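Long-range contacts in 6-aminohexanoate-dimer hydrolase (Bacillus anthracis, PDB 4GB7), which probably hydrolyses amide bonds of 6-aminohexanoate oligomers or related substrates, as a putative serine hydrolase of the beta-lactamase family: residues Ser56-Lys61 against Glu134-Ala139; Met283-Tyr288 against Asn304-Asp309. All blocks are in the same frame, centred on the assembly; numbering follows the deposited sequence.

Contact 1: Ser56-Lys61 against Glu134-Ala139; sequences SYTHMK and EPHGMA
The ring of Tyr57 lies with one face over the backbone of Gly137, whose CA sits 3.7 Å from the ring centroid and 15° off the ring normal, a CH-pi contact displaced toward the CD2 rim. Chi1 of Tyr57, at -112°, puts CG away from any staggered position. The ring passes Gly137, and Tyr57 OH lies 3.3 Å from Ala139 CB. Water 1 accepts from Met138 N and is weakly bonded to the same hydroxyl.

Gly137 N donates to Tyr57 O at 2.8 Å. The imidazole of His136 places one face under this oxygen, which stands 3.3 Å above the plane, over the ring centre. The ring nitrogens bond elsewhere: ND1 donates in the ring plane to a lone pair of Gly137 O at 2.6 Å, and NE2 is hydrogen-bonded to Asp111. CG of His136 is anti to the backbone N (chi1 -165°); the ring's CD2 lies 3.7 Å from Thr58 CG2.

At the other end Lys61 NZ and Glu134 OE1 form a long salt bridge of 3.7 Å, with water 4 bridging the pair; water 2 links Glu134 OE1 to Thr58 O. Ser56 to His59 form a type I beta turn packed on edge strand 136-137. Two residues beyond that short strand comes Ser140, first residue of an apparent SxxK motif at a helix start, consistent with the catalytic serine site of the beta-lactamase fold.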
loop_
_atom_site.group_PDB
_atom_site.type_symbol
_atom_site.label_atom_id
_atom_site.label_comp_id
_atom_site.label_asym_id
_atom_site.label_seq_id
_atom_site.Cartn_x
_atom_site.Cartn_y
_atom_site.Cartn_z
ATOM N N SER A 56 7.966 15.857 1.934
ATOM C CA SER A 56 6.516 15.642 1.858
ATOM C C SER A 56 6.079 14.246 2.344
ATOM O O SER A 56 5.097 14.118 3.117
ATOM C CB SER A 56 6.021 15.946 0.450
ATOM O OG SER A 56 6.515 14.988 -0.424
ATOM N N TYR A 57 6.804 13.191 1.926
ATOM C CA TYR A 57 6.453 11.821 2.323
ATOM C C TYR A 57 6.828 11.425 3.739
ATOM O O TYR A 57 6.599 10.273 4.129
ATOM C CB TYR A 57 6.931 10.770 1.272
ATOM C CG TYR A 57 5.781 10.072 0.535
ATOM C CD1 TYR A 57 4.707 10.761 0.075
ATOM C CD2 TYR A 57 5.807 8.688 0.324
ATOM C CE1 TYR A 57 3.666 10.122 -0.556
ATOM C CE2 TYR A 57 4.796 8.040 -0.275
ATOM C CZ TYR A 57 3.729 8.752 -0.761
ATOM O OH TYR A 57 2.682 8.067 -1.369
ATOM N N THR A 58 7.405 12.366 4.500
ATOM C CA THR A 58 7.612 12.218 5.936
ATOM C C THR A 58 6.803 13.238 6.766
ATOM O O THR A 58 6.923 13.267 7.997
ATOM C CB THR A 58 9.112 12.300 6.271
ATOM O OG1 THR A 58 9.648 13.507 5.784
ATOM C CG2 THR A 58 9.894 11.100 5.607
ATOM N N HIS A 59 6.019 14.082 6.088
ATOM C CA HIS A 59 5.237 15.150 6.753
ATOM C C HIS A 59 3.923 15.405 6.073
ATOM O O HIS A 59 3.492 16.570 5.971
ATOM C CB HIS A 59 6.012 16.463 6.727
ATOM C CG HIS A 59 7.362 16.415 7.444
ATOM N ND1 HIS A 59 8.489 16.001 6.846
ATOM C CD2 HIS A 59 7.722 16.791 8.728
ATOM C CE1 HIS A 59 9.535 16.113 7.720
ATOM N NE2 HIS A 59 9.064 16.593 8.863
HETATM N N MSE A 60 3.249 14.365 5.613
HETATM C CA MSE A 60 2.085 14.580 4.743
HETATM C C MSE A 60 0.988 15.382 5.450
HETATM O O MSE A 60 0.333 16.275 4.845
HETATM C CB MSE A 60 1.548 13.252 4.174
HETATM C CG MSE A 60 2.337 12.654 3.002
HETATM SE SE MSE A 60 2.353 13.722 1.383
HETATM C CE MSE A 60 0.567 13.396 0.733
ATOM N N LYS A 61 0.806 15.132 6.738
ATOM C CA LYS A 61 -0.238 15.845 7.465
ATOM C C LYS A 61 0.034 17.360 7.586
ATOM O O LYS A 61 -0.855 18.102 7.955
ATOM C CB LYS A 61 -0.453 15.251 8.842
ATOM C CG LYS A 61 0.760 15.270 9.758
ATOM C CD LYS A 61 0.384 14.811 11.149
ATOM C CE LYS A 61 1.618 14.463 11.947
ATOM N NZ LYS A 61 1.252 13.818 13.240
ATOM N N GLU A 134 6.991 8.988 13.508
ATOM C CA GLU A 134 6.126 9.868 12.689
ATOM C C GLU A 134 5.622 9.107 11.487
ATOM O O GLU A 134 6.366 8.423 10.830
ATOM C CB GLU A 134 6.837 11.122 12.234
ATOM C CG GLU A 134 7.144 12.099 13.362
ATOM C CD GLU A 134 5.910 12.769 13.979
ATOM O OE1 GLU A 134 4.869 12.976 13.325
ATOM O OE2 GLU A 134 5.950 13.081 15.168
ATOM N N PRO A 135 4.324 9.181 11.212
ATOM C CA PRO A 135 3.868 8.427 10.052
ATOM C C PRO A 135 4.537 8.827 8.723
ATOM O O PRO A 135 4.773 10.016 8.457
ATOM C CB PRO A 135 2.362 8.705 10.057
ATOM C CG PRO A 135 2.042 8.949 11.507
ATOM C CD PRO A 135 3.207 9.726 12.010
ATOM N N HIS A 136 4.727 7.856 7.845
ATOM C CA HIS A 136 5.337 8.031 6.527
ATOM C C HIS A 136 4.322 7.777 5.468
ATOM O O HIS A 136 3.422 6.962 5.652
ATOM C CB HIS A 136 6.419 6.952 6.404
ATOM C CG HIS A 136 7.404 7.185 5.279
ATOM N ND1 HIS A 136 7.114 6.961 3.986
ATOM C CD2 HIS A 136 8.727 7.629 5.327
ATOM C CE1 HIS A 136 8.209 7.242 3.234
ATOM N NE2 HIS A 136 9.189 7.678 4.056
ATOM N N GLY A 137 4.428 8.455 4.333
ATOM C CA GLY A 137 3.616 8.093 3.158
ATOM C C GLY A 137 3.886 6.667 2.713
ATOM O O GLY A 137 4.966 6.174 2.831
HETATM N N MSE A 138 2.857 5.973 2.266
HETATM C CA MSE A 138 3.020 4.590 1.836
HETATM C C MSE A 138 2.430 4.287 0.441
HETATM O O MSE A 138 2.444 3.138 0.016
HETATM C CB MSE A 138 2.358 3.664 2.869
HETATM C CG MSE A 138 2.868 3.853 4.248
HETATM SE SE MSE A 138 2.351 2.452 5.453
HETATM C CE MSE A 138 0.488 2.409 5.265
ATOM N N ALA A 139 1.927 5.306 -0.250
ATOM C CA ALA A 139 1.407 5.156 -1.592
ATOM C C ALA A 139 0.440 3.966 -1.595
ATOM O O ALA A 139 -0.418 3.910 -0.740
ATOM C CB ALA A 139 2.533 5.012 -2.615
HETATM O O HOH W 1 0.549 7.610 1.333
HETATM O O HOH W 2 5.079 14.174 10.300
HETATM O O HOH W 3 3.999 11.420 5.933
HETATM O O HOH W 4 2.872 12.507 14.767
#

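Contact 2: Met283-Tyr288 against Asn304-Asp309; sequences MEENAY and NATARD
Glu284 and Arg308 form a side-on, two-point salt bridge: NE donates to OE2 at 2.8 Å and NH1 to OE1 at 3.0 Å, each oxygen using its syn lone pair, with the two planes 26° apart. Arg308 NH2 is paired with Glu132 and Glu124, while Arg312 joins Glu284 OE2 and Asp309 OD1, which probably offsets their repulsion.

Charged-to-backbone bonds come from Asp309, whose two oxygens take consecutive amides: Glu284 N to OD1 at 2.8 Å and Glu285 N to OD2 at 2.9 Å. Water 6 accepts from Thr306 N, near Asp309 OD2. Met283 SE lies against Asp309 O (3.3 Å) and CB.

Among apolar and aromatic contacts, Asn304 CB stands over one face of the Tyr288 ring, 3.6 Å from its centroid, and the amide plane is turned just 12° from the ring. Ala287 CB meets Ala305 CB at 4.1 Å.

Backbone bonds in both directions make Tyr288 and Asn304 an antiparallel hydrogen-bonded pair. Thr306 is the N-cap of helix 307-318: its OG1 accepts from Asp309 N at 3.3 Å. This strand-to-helix junction joins the inner strands, 287-290 and 303-305, of the four-stranded antiparallel sheet to the capped N-terminus of helix 307-318.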
loop_
_atom_site.group_PDB
_atom_site.type_symbol
_atom_site.label_atom_id
_atom_site.label_comp_id
_atom_site.label_asym_id
_atom_site.label_seq_id
_atom_site.Cartn_x
_atom_site.Cartn_y
_atom_site.Cartn_z
HETATM N N MSE A 283 -0.658 -1.409 18.127
HETATM C CA MSE A 283 0.041 -0.323 17.382
HETATM C C MSE A 283 0.530 0.776 18.335
HETATM O O MSE A 283 -0.164 1.153 19.275
HETATM C CB MSE A 283 -0.908 0.359 16.426
HETATM C CG MSE A 283 -1.562 -0.574 15.375
HETATM SE SE MSE A 283 -0.163 -1.407 14.273
HETATM C CE MSE A 283 -1.317 -1.669 12.743
ATOM N N GLU A 284 1.728 1.272 18.064
ATOM C CA GLU A 284 2.348 2.281 18.875
ATOM C C GLU A 284 1.820 3.699 18.667
ATOM O O GLU A 284 1.905 4.523 19.596
ATOM C CB GLU A 284 3.847 2.310 18.542
ATOM C CG GLU A 284 4.669 1.202 19.095
ATOM C CD GLU A 284 6.100 1.360 18.601
ATOM O OE1 GLU A 284 6.863 2.180 19.180
ATOM O OE2 GLU A 284 6.444 0.678 17.638
ATOM N N GLU A 285 1.414 4.011 17.417
ATOM C CA GLU A 285 1.023 5.357 17.031
ATOM C C GLU A 285 -0.224 5.328 16.184
ATOM O O GLU A 285 -0.593 4.286 15.597
ATOM C CB GLU A 285 2.140 6.068 16.224
ATOM C CG GLU A 285 3.521 6.083 16.898
ATOM C CD GLU A 285 3.652 6.918 18.152
ATOM O OE1 GLU A 285 2.780 7.765 18.356
ATOM O OE2 GLU A 285 4.682 6.731 18.906
ATOM N N ASN A 286 -0.864 6.489 16.135
ATOM C CA ASN A 286 -1.920 6.719 15.172
ATOM C C ASN A 286 -1.375 6.595 13.745
ATOM O O ASN A 286 -0.176 6.831 13.466
ATOM C CB ASN A 286 -2.548 8.114 15.344
ATOM C CG ASN A 286 -3.310 8.283 16.648
ATOM O OD1 ASN A 286 -3.730 7.323 17.280
ATOM N ND2 ASN A 286 -3.447 9.523 17.070
ATOM N N ALA A 287 -2.264 6.270 12.836
ATOM C CA ALA A 287 -2.012 6.464 11.427
ATOM C C ALA A 287 -2.956 7.592 10.969
ATOM O O ALA A 287 -3.678 8.200 11.787
ATOM C CB ALA A 287 -2.196 5.172 10.626
ATOM N N TYR A 288 -2.895 7.929 9.708
ATOM C CA TYR A 288 -3.843 8.873 9.124
ATOM C C TYR A 288 -3.943 8.691 7.624
ATOM O O TYR A 288 -2.979 8.215 6.974
ATOM C CB TYR A 288 -3.495 10.314 9.475
ATOM C CG TYR A 288 -2.176 10.850 8.975
ATOM C CD1 TYR A 288 -2.004 11.305 7.636
ATOM C CD2 TYR A 288 -1.107 10.975 9.856
ATOM C CE1 TYR A 288 -0.763 11.842 7.234
ATOM C CE2 TYR A 288 0.095 11.514 9.453
ATOM C CZ TYR A 288 0.247 11.964 8.137
ATOM O OH TYR A 288 1.428 12.535 7.694
ATOM N N ASN A 304 -0.814 6.857 5.887
ATOM C CA ASN A 304 0.486 7.235 6.464
ATOM C C ASN A 304 0.583 6.530 7.822
ATOM O O ASN A 304 -0.337 6.640 8.661
ATOM C CB ASN A 304 0.572 8.727 6.685
ATOM C CG ASN A 304 0.732 9.520 5.391
ATOM O OD1 ASN A 304 1.827 10.070 5.122
ATOM N ND2 ASN A 304 -0.298 9.530 4.556
ATOM N N ALA A 305 1.667 5.776 8.033
ATOM C CA ALA A 305 1.824 4.963 9.250
ATOM C C ALA A 305 3.296 4.848 9.612
ATOM O O ALA A 305 4.169 5.142 8.777
ATOM C CB ALA A 305 1.216 3.583 9.075
ATOM N N THR A 306 3.587 4.419 10.825
ATOM C CA THR A 306 4.994 4.160 11.167
ATOM C C THR A 306 5.425 2.747 10.715
ATOM O O THR A 306 4.596 1.858 10.440
ATOM C CB THR A 306 5.283 4.289 12.679
ATOM O OG1 THR A 306 4.732 3.157 13.353
ATOM C CG2 THR A 306 4.800 5.622 13.262
ATOM N N ALA A 307 6.725 2.557 10.561
ATOM C CA ALA A 307 7.273 1.323 10.015
ATOM C C ALA A 307 7.029 0.118 10.923
ATOM O O ALA A 307 6.658 -0.970 10.428
ATOM C CB ALA A 307 8.776 1.451 9.712
ATOM N N ARG A 308 7.263 0.292 12.230
ATOM C CA ARG A 308 6.989 -0.779 13.157
ATOM C C ARG A 308 5.503 -1.112 13.185
ATOM O O ARG A 308 5.162 -2.263 13.344
ATOM C CB ARG A 308 7.472 -0.464 14.567
ATOM C CG ARG A 308 8.979 -0.606 14.660
ATOM C CD ARG A 308 9.500 -0.657 16.100
ATOM N NE ARG A 308 9.134 0.519 16.847
ATOM C CZ ARG A 308 9.833 1.654 16.937
ATOM N NH1 ARG A 308 9.352 2.653 17.661
ATOM N NH2 ARG A 308 11.011 1.811 16.333
ATOM N N ASP A 309 4.652 -0.107 13.049
ATOM C CA ASP A 309 3.227 -0.387 13.058
ATOM C C ASP A 309 2.836 -1.191 11.820
ATOM O O ASP A 309 2.018 -2.115 11.909
ATOM C CB ASP A 309 2.384 0.895 13.202
ATOM C CG ASP A 309 2.372 1.418 14.659
ATOM O OD1 ASP A 309 2.765 0.629 15.566
ATOM O OD2 ASP A 309 1.911 2.543 14.924
HETATM O O HOH W 5 6.402 3.170 15.631
HETATM O O HOH W 6 1.436 4.287 12.751
HETATM O O HOH W 3 3.999 11.420 5.933
#

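In the fold
Contacts 1 and 2 lie with centres about 11 Å apart, on the same side of the chain's centre, and follow one another in series along the sequence. They meet in one antiparallel sheet of order 66-69, 287-290, 303-305, 136-137. Contact 1 brings the loop before strand 66-69 onto edge strand 136-137, whereas contact 2 pairs the two inner strands. Direct links include Lys61 N to Tyr288 OH at 2.8 Å and His136 N to Ala305 O at 2.9 Å, both probable hydrogen bonds, and water 3 is shared. The loop between helix 52-56 and strand 66-69 is thus joined through this small sheet to the segment preceding the probable catalytic serine.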